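Local coordinates for thiamine pyrophosphokinase (PDB 2G9Z) that catalyses the transfer of a pyrophosphate group from ATP to thiamine, making the cofactor thiamine diphosphate, at the interface of chains A and B. Residues are numbered along the deposited sequence; one frame, centred on the assembly and turned at random. Chains: chain A/B, thiamine pyrophosphokinase.

The interface of chains A and B. Residues chain A 213, 245-246, 248, 277-279, 281, 313-314, 334, 336; chain B 215-218, 221.
B:Arg216, just before helix 217-233 of chain B, lies across the strands of chain A. Its CG passes near the carboxylate of A:Asp246, and CD of B:Arg216 rests 3.4 Å from OE2 of A:Glu336, whose carboxylate stands almost perpendicular to the guanidinium (85°). Beyond a bend at chi3 (64°), the guanidinium presents one face to A:Thr277, whose methyl CG2 sits over its centre, 3.3 Å from B:Arg216 CZ. B:Arg216 NH2 then reaches the hydroxyl OG of A:Ser314 at 2.9 Å, close to the guanidinium plane, while NH1 shares a water with A:Glu336.

The same guanidinium forms a side-on salt bridge with B:Asp218 within chain B, B:Arg216 NE to B:Asp218 OD1 at 2.6 Å and NH2 to OD2, both on syn lone pairs, which should fix the carboxylate's rotation and favour its charged form. Chain A donates from above that carboxylate's plane: the backbone N of A:Ser314 to B:Asp218 OD2 at 2.8 Å and the amide ND2 of A:Asn334 to B:Asp218 OD1 at 3.1 Å. Each oxygen thus accepts from both chains.

A:Asp246 OD2 accepts the helix's first amide, B:Phe217 N, at 3.0 Å in a nearly straight bond, as a cap from the partner chain would. The ring of B:Phe217, CG anti to the backbone N (chi1 -161°), meets A:Ile248 CD1 at CG, A:Leu281 CD1 at CD2 and A:Ile213 CG2 at CD1.

The start of helix 217-233 therefore docks across strands 246-251, 331-336 and 277-281 of the partner, probably steadying ligand-pocket residues B:Arg216 and A:Ser314; two-fold symmetry repeats the contact in the deposited assembly, probably the functional dimer.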
loop_
_atom_site.group_PDB
_atom_site.type_symbol
_atom_site.label_atom_id
_atom_site.label_comp_id
_atom_site.label_asym_id
_atom_site.label_seq_id
_atom_site.Cartn_x
_atom_site.Cartn_y
_atom_site.Cartn_z
ATOM N N ILE A 213 6.317 4.447 -0.007
ATOM C CA ILE A 213 4.935 4.020 -0.171
ATOM C C ILE A 213 4.434 4.458 -1.542
ATOM O O ILE A 213 4.908 5.452 -2.090
ATOM C CB ILE A 213 4.026 4.677 0.907
ATOM C CG1 ILE A 213 4.569 4.380 2.307
ATOM C CG2 ILE A 213 2.590 4.187 0.756
ATOM C CD1 ILE A 213 4.564 2.906 2.687
ATOM N N ASN A 245 0.321 11.651 -1.025
ATOM C CA ASN A 245 -1.035 11.789 -0.520
ATOM C C ASN A 245 -1.188 11.949 0.984
ATOM O O ASN A 245 -2.134 12.591 1.450
ATOM C CB ASN A 245 -1.845 10.577 -0.974
ATOM C CG ASN A 245 -1.767 10.368 -2.468
ATOM O OD1 ASN A 245 -2.371 11.115 -3.235
ATOM N ND2 ASN A 245 -1.001 9.365 -2.891
ATOM N N ASP A 246 -0.259 11.385 1.745
ATOM C CA ASP A 246 -0.386 11.434 3.189
ATOM C C ASP A 246 0.894 11.223 3.988
ATOM O O ASP A 246 1.994 11.150 3.444
ATOM C CB ASP A 246 -1.398 10.362 3.604
ATOM C CG ASP A 246 -1.134 9.019 2.922
ATOM O OD1 ASP A 246 0.038 8.592 2.884
ATOM O OD2 ASP A 246 -2.092 8.384 2.425
ATOM N N ILE A 248 2.234 8.675 7.116
ATOM C CA ILE A 248 1.915 7.395 7.729
ATOM C C ILE A 248 2.834 7.149 8.910
ATOM O O ILE A 248 4.049 7.331 8.816
ATOM C CB ILE A 248 2.075 6.274 6.681
ATOM C CG1 ILE A 248 1.226 6.624 5.455
ATOM C CG2 ILE A 248 1.682 4.923 7.269
ATOM C CD1 ILE A 248 1.439 5.713 4.265
ATOM N N THR A 277 -8.861 13.637 6.034
ATOM C CA THR A 277 -9.136 12.208 5.998
ATOM C C THR A 277 -8.028 11.409 6.684
ATOM O O THR A 277 -6.864 11.800 6.653
ATOM C CB THR A 277 -9.265 11.724 4.544
ATOM O OG1 THR A 277 -10.430 12.311 3.958
ATOM C CG2 THR A 277 -9.371 10.210 4.484
ATOM N N CYS A 278 -8.394 10.292 7.305
ATOM C CA CYS A 278 -7.409 9.444 7.970
ATOM C C CYS A 278 -7.889 8.000 8.018
ATOM O O CYS A 278 -9.040 7.699 7.695
ATOM C CB CYS A 278 -7.131 9.942 9.395
ATOM S SG CYS A 278 -8.547 9.822 10.508
ATOM N N GLY A 279 -6.991 7.107 8.415
ATOM C CA GLY A 279 -7.340 5.705 8.496
ATOM C C GLY A 279 -6.527 5.002 9.553
ATOM O O GLY A 279 -5.445 5.452 9.905
ATOM N N LEU A 281 -5.040 1.326 10.165
ATOM C CA LEU A 281 -4.811 0.080 9.447
ATOM C C LEU A 281 -4.116 -1.024 10.233
ATOM O O LEU A 281 -2.928 -0.937 10.534
ATOM C CB LEU A 281 -4.032 0.431 8.176
ATOM C CG LEU A 281 -4.519 1.811 7.694
ATOM C CD1 LEU A 281 -3.591 2.383 6.653
ATOM C CD2 LEU A 281 -5.947 1.699 7.168
ATOM N N SER A 313 -11.488 3.190 7.378
ATOM C CA SER A 313 -10.856 3.931 6.292
ATOM C C SER A 313 -11.818 5.064 5.983
ATOM O O SER A 313 -12.999 4.989 6.327
ATOM C CB SER A 313 -10.620 3.052 5.053
ATOM O OG SER A 313 -11.824 2.544 4.520
ATOM N N SER A 314 -11.316 6.111 5.343
ATOM C CA SER A 314 -12.130 7.279 5.051
ATOM C C SER A 314 -12.695 7.899 6.338
ATOM O O SER A 314 -13.794 8.451 6.343
ATOM C CB SER A 314 -13.263 6.922 4.092
ATOM O OG SER A 314 -12.737 6.630 2.806
ATOM N N ASN A 334 -2.743 6.644 8.908
ATOM C CA ASN A 334 -2.361 7.532 7.827
ATOM C C ASN A 334 -3.275 8.736 7.928
ATOM O O ASN A 334 -4.445 8.608 8.285
ATOM C CB ASN A 334 -2.542 6.873 6.452
ATOM C CG ASN A 334 -4.002 6.682 6.075
ATOM O OD1 ASN A 334 -4.726 5.927 6.717
ATOM N ND2 ASN A 334 -4.435 7.361 5.022
ATOM N N GLU A 336 -4.283 12.114 5.584
ATOM C CA GLU A 336 -4.128 12.753 4.292
ATOM C C GLU A 336 -3.551 14.151 4.458
ATOM O O GLU A 336 -3.888 14.875 5.397
ATOM C CB GLU A 336 -5.477 12.822 3.571
ATOM C CG GLU A 336 -5.413 13.478 2.202
ATOM C CD GLU A 336 -6.621 13.156 1.344
ATOM O OE1 GLU A 336 -7.758 13.432 1.779
ATOM O OE2 GLU A 336 -6.431 12.624 0.229
ATOM N N GLY B 215 -2.677 5.205 -4.131
ATOM C CA GLY B 215 -3.138 6.527 -3.750
ATOM C C GLY B 215 -3.148 6.650 -2.241
ATOM O O GLY B 215 -2.201 6.231 -1.579
ATOM N N ARG B 216 -4.216 7.218 -1.691
ATOM C CA ARG B 216 -4.334 7.366 -0.244
ATOM C C ARG B 216 -4.143 5.970 0.358
ATOM O O ARG B 216 -4.783 5.009 -0.067
ATOM C CB ARG B 216 -5.710 7.935 0.104
ATOM C CG ARG B 216 -5.701 8.945 1.239
ATOM C CD ARG B 216 -7.091 9.517 1.438
ATOM N NE ARG B 216 -8.026 8.479 1.860
ATOM C CZ ARG B 216 -9.329 8.501 1.610
ATOM N NH1 ARG B 216 -9.856 9.509 0.927
ATOM N NH2 ARG B 216 -10.107 7.525 2.059
ATOM N N PHE B 217 -3.259 5.859 1.343
ATOM C CA PHE B 217 -2.959 4.571 1.944
ATOM C C PHE B 217 -4.128 3.807 2.559
ATOM O O PHE B 217 -4.209 2.585 2.417
ATOM C CB PHE B 217 -1.839 4.718 2.977
ATOM C CG PHE B 217 -1.167 3.419 3.307
ATOM C CD1 PHE B 217 -0.562 2.666 2.304
ATOM C CD2 PHE B 217 -1.152 2.935 4.609
ATOM C CE1 PHE B 217 0.047 1.450 2.593
ATOM C CE2 PHE B 217 -0.547 1.720 4.906
ATOM C CZ PHE B 217 0.054 0.978 3.894
ATOM N N ASP B 218 -5.036 4.500 3.236
ATOM C CA ASP B 218 -6.171 3.794 3.831
ATOM C C ASP B 218 -7.031 3.135 2.748
ATOM O O ASP B 218 -7.636 2.092 2.985
ATOM C CB ASP B 218 -7.016 4.739 4.696
ATOM C CG ASP B 218 -7.668 5.855 3.900
ATOM O OD1 ASP B 218 -6.939 6.662 3.289
ATOM O OD2 ASP B 218 -8.918 5.926 3.893
ATOM N N VAL B 221 -5.257 -0.104 1.680
ATOM C CA VAL B 221 -5.469 -1.170 2.634
ATOM C C VAL B 221 -6.907 -1.673 2.613
ATOM O O VAL B 221 -7.151 -2.873 2.749
ATOM C CB VAL B 221 -5.065 -0.721 4.055
ATOM C CG1 VAL B 221 -5.393 -1.802 5.064
ATOM C CG2 VAL B 221 -3.562 -0.429 4.078
HETATM O O HOH W 1 -8.450 11.616 -0.947
#